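Local coordinates for type III effector Xcv3220-like C-terminal domain-containing protein (Xanthomonas campestris pv. vesicatoria, PDB 4FC9) that is probably secreted by the bacterium into plant host cells as the effector XopL, this all-helical C-terminal part being of unassigned function, at residues Arg53-Leu57 / Val78-Met84. Numbering follows the deposited sequence.
With EDO (1,2-ethanediol), chain E.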
ATOM      1  N   ARG A  53     -10.667  -0.899  14.189  1.00 23.40           N
ATOM      2  CA  ARG A  53     -11.144   0.455  13.950  1.00 20.53           C
ATOM      3  C   ARG A  53     -10.604   1.020  12.634  1.00 18.50           C
ATOM      4  O   ARG A  53      -9.623   0.523  12.081  1.00 18.96           O
ATOM      5  CB  ARG A  53     -10.782   1.362  15.134  1.00 21.55           C
ATOM      6  CG  ARG A  53     -11.531   1.002  16.413  1.00 21.43           C
ATOM      7  CD  ARG A  53     -10.933   1.661  17.642  1.00 25.59           C
ATOM      8  NE  ARG A  53     -11.073   3.116  17.629  1.00 27.01           N
ATOM      9  CZ  ARG A  53     -10.805   3.899  18.670  1.00 27.54           C
ATOM     10  NH1 ARG A  53     -10.388   3.372  19.813  1.00 25.34           N
ATOM     11  NH2 ARG A  53     -10.958   5.212  18.573  1.00 27.24           N
ATOM     12  N   ASN A  54     -11.271   2.062  12.152  1.00 20.18           N
ATOM     13  CA  ASN A  54     -11.039   2.655  10.844  1.00 19.81           C
ATOM     14  C   ASN A  54     -10.232   3.951  10.980  1.00 19.38           C
ATOM     15  O   ASN A  54     -10.782   4.987  11.353  1.00 19.59           O
ATOM     16  CB  ASN A  54     -12.408   2.950  10.215  1.00 20.64           C
ATOM     17  CG  ASN A  54     -12.325   3.395   8.766  1.00 20.74           C
ATOM     18  OD1 ASN A  54     -11.261   3.745   8.257  1.00 19.15           O
ATOM     19  ND2 ASN A  54     -13.470   3.396   8.096  1.00 23.67           N
ATOM     20  N   PRO A  55      -8.924   3.903  10.665  1.00 19.58           N
ATOM     21  CA  PRO A  55      -8.058   5.078  10.826  1.00 22.44           C
ATOM     22  C   PRO A  55      -8.303   6.164   9.784  1.00 19.83           C
ATOM     23  O   PRO A  55      -7.662   7.214   9.831  1.00 23.41           O
ATOM     24  CB  PRO A  55      -6.652   4.497  10.646  1.00 22.43           C
ATOM     25  CG  PRO A  55      -6.848   3.323   9.762  1.00 19.82           C
ATOM     26  CD  PRO A  55      -8.173   2.735  10.174  1.00 16.93           C
ATOM     27  N   PHE A  56      -9.219   5.915   8.859  1.00 19.82           N
ATOM     28  CA  PHE A  56      -9.465   6.846   7.769  1.00 19.23           C
ATOM     29  C   PHE A  56     -10.589   7.818   8.086  1.00 20.17           C
ATOM     30  O   PHE A  56     -10.832   8.759   7.335  1.00 23.60           O
ATOM     31  CB  PHE A  56      -9.737   6.087   6.468  1.00 20.63           C
ATOM     32  CG  PHE A  56      -8.556   5.288   5.987  1.00 20.59           C
ATOM     33  CD1 PHE A  56      -7.500   5.909   5.344  1.00 21.24           C
ATOM     34  CD2 PHE A  56      -8.492   3.920   6.197  1.00 19.55           C
ATOM     35  CE1 PHE A  56      -6.401   5.177   4.911  1.00 23.44           C
ATOM     36  CE2 PHE A  56      -7.399   3.181   5.767  1.00 21.13           C
ATOM     37  CZ  PHE A  56      -6.351   3.809   5.121  1.00 21.31           C
ATOM     38  N   LEU A  57     -11.265   7.593   9.206  1.00 16.49           N
ATOM     39  CA  LEU A  57     -12.318   8.496   9.645  1.00 18.69           C
ATOM     40  C   LEU A  57     -11.982   9.108  10.993  1.00 23.95           C
ATOM     41  O   LEU A  57     -11.395   8.454  11.853  1.00 27.76           O
ATOM     42  CB  LEU A  57     -13.666   7.776   9.715  1.00 18.48           C
ATOM     43  CG  LEU A  57     -14.330   7.390   8.393  1.00 18.68           C
ATOM     44  CD1 LEU A  57     -15.526   6.497   8.649  1.00 18.73           C
ATOM     45  CD2 LEU A  57     -14.741   8.628   7.613  1.00 19.33           C
ATOM     46  N   VAL A  78     -16.403   6.545   2.599  1.00 19.82           N
ATOM     47  CA  VAL A  78     -15.270   7.145   3.290  1.00 19.96           C
ATOM     48  C   VAL A  78     -14.459   7.954   2.281  1.00 21.94           C
ATOM     49  O   VAL A  78     -13.873   7.392   1.358  1.00 23.38           O
ATOM     50  CB  VAL A  78     -14.379   6.075   3.957  1.00 19.02           C
ATOM     51  CG1 VAL A  78     -13.200   6.718   4.656  1.00 19.73           C
ATOM     52  CG2 VAL A  78     -15.188   5.251   4.941  1.00 16.78           C
ATOM     53  N   PRO A  79     -14.448   9.285   2.437  1.00 22.81           N
ATOM     54  CA  PRO A  79     -13.777  10.201   1.508  1.00 24.90           C
ATOM     55  C   PRO A  79     -12.326   9.832   1.196  1.00 26.92           C
ATOM     56  O   PRO A  79     -11.955   9.823   0.026  1.00 27.21           O
ATOM     57  CB  PRO A  79     -13.840  11.534   2.245  1.00 23.49           C
ATOM     58  CG  PRO A  79     -15.098  11.442   3.022  1.00 24.10           C
ATOM     59  CD  PRO A  79     -15.193  10.015   3.476  1.00 23.49           C
ATOM     60  N   ALA A  80     -11.531   9.532   2.220  1.00 24.37           N
ATOM     61  CA  ALA A  80     -10.134   9.169   2.019  1.00 20.21           C
ATOM     62  C   ALA A  80      -9.994   7.932   1.135  1.00 20.43           C
ATOM     63  O   ALA A  80      -9.071   7.843   0.321  1.00 21.56           O
ATOM     64  CB  ALA A  80      -9.445   8.947   3.360  1.00 18.46           C
ATOM     65  N   LEU A  81     -10.913   6.984   1.296  1.00 19.90           N
ATOM     66  CA  LEU A  81     -10.854   5.732   0.548  1.00 16.85           C
ATOM     67  C   LEU A  81     -11.377   5.919  -0.865  1.00 19.62           C
ATOM     68  O   LEU A  81     -10.886   5.295  -1.802  1.00 19.82           O
ATOM     69  CB  LEU A  81     -11.648   4.641   1.253  1.00 17.48           C
ATOM     70  CG  LEU A  81     -11.176   4.271   2.654  1.00 18.83           C
ATOM     71  CD1 LEU A  81     -12.067   3.189   3.214  1.00 16.42           C
ATOM     72  CD2 LEU A  81      -9.720   3.819   2.622  1.00 20.40           C
ATOM     73  N   ARG A  82     -12.376   6.779  -1.020  1.00 21.96           N
ATOM     74  CA  ARG A  82     -12.866   7.102  -2.349  1.00 23.44           C
ATOM     75  C   ARG A  82     -11.737   7.767  -3.133  1.00 26.17           C
ATOM     76  O   ARG A  82     -11.555   7.490  -4.317  1.00 25.30           O
ATOM     77  CB  ARG A  82     -14.113   7.993  -2.293  1.00 24.91           C
ATOM     78  CG  ARG A  82     -14.845   8.084  -3.630  1.00 31.62           C
ATOM     79  CD  ARG A  82     -16.202   8.802  -3.537  1.00 39.06           C
ATOM     80  NE  ARG A  82     -17.326   7.892  -3.302  1.00 36.50           N
ATOM     81  CZ  ARG A  82     -18.012   7.269  -4.260  1.00 37.06           C
ATOM     82  NH1 ARG A  82     -17.692   7.440  -5.536  1.00 39.60           N
ATOM     83  NH2 ARG A  82     -19.020   6.467  -3.943  1.00 33.70           N
ATOM     84  N   ASP A  83     -10.966   8.620  -2.456  1.00 26.70           N
ATOM     85  CA  ASP A  83      -9.825   9.302  -3.074  1.00 24.60           C
ATOM     86  C   ASP A  83      -8.758   8.322  -3.538  1.00 24.94           C
ATOM     87  O   ASP A  83      -8.298   8.382  -4.676  1.00 27.31           O
ATOM     88  CB  ASP A  83      -9.177  10.287  -2.100  1.00 25.81           C
ATOM     89  CG  ASP A  83     -10.040  11.494  -1.824  1.00 33.13           C
ATOM     90  OD1 ASP A  83     -11.019  11.720  -2.566  1.00 33.80           O
ATOM     91  OD2 ASP A  83      -9.730  12.226  -0.863  1.00 35.19           O
HETATM   92  N   MSE A  84      -8.354   7.434  -2.640  1.00 23.72           N
HETATM   93  CA  MSE A  84      -7.268   6.506  -2.932  1.00 20.97           C
HETATM   94  C   MSE A  84      -7.674   5.475  -3.967  1.00 19.71           C
HETATM   95  O   MSE A  84      -6.847   5.020  -4.744  1.00 22.47           O
HETATM   96  CB  MSE A  84      -6.777   5.829  -1.657  1.00 21.50           C
HETATM   97  CG  MSE A  84      -6.071   6.784  -0.714  1.00 22.75           C
HETATM   98 SE   MSE A  84      -4.963   5.850   0.578  0.85 38.50          SE
HETATM   99  CE  MSE A  84      -6.357   4.844   1.452  1.00 17.25           C
TER
HETATM  100  C1  EDO E 702     -14.407  11.741  -1.794  1.00 40.13           C
HETATM  101  O1  EDO E 702     -13.396  12.738  -1.619  1.00 41.12           O
HETATM  102  C2  EDO E 702     -15.635  12.114  -0.971  1.00 39.36           C
HETATM  103  O2  EDO E 702     -16.628  11.091  -1.110  1.00 39.15           O
HETATM  104  O   HOH W   1     -12.117  10.054   5.025  1.00 23.03           O
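Phe56 turns one ring face to Leu81, in the first turn of helix 79-88, whose CD2 sits over the ring centre, 3.8 Å from the centroid and 11° off the normal, a CH-pi contact. The two side chains cross at about a right angle. At the far end of the ring (CE1 and CZ), the selenomethionine Met84, its chain bent at chi3 (-62°), brings CE to 3.5 Å from Phe56 CE1, while Ala80 CB approaches Phe56 CD1 obliquely. Val78, the N-cap residue, splits its branches: CG1 packs against Phe56 CB and lies 3.8 Å from Leu57 CD2, whereas CG2 meets Leu57 CD1 and Asn54 ND2. The loop holds its shape through an Asx turn inside a type I beta turn, Phe56 N donating to Asn54 OD1 over 3.0 Å from above the carbonyl plane. One water joins the backbones, giving a hydrogen to Phe56 O and accepting one from the first-turn Ala80 N, each at 2.9 Å. The contact thus seats the loop that follows helix 32-49 on the start of helix 79-88. Around it, Met44 of helix 32-49 touches Phe56, and helix 152-171 supplies Ala158 to both Phe56 and Leu81 and Met161 to Met84, tying three helices together around this apolar cluster.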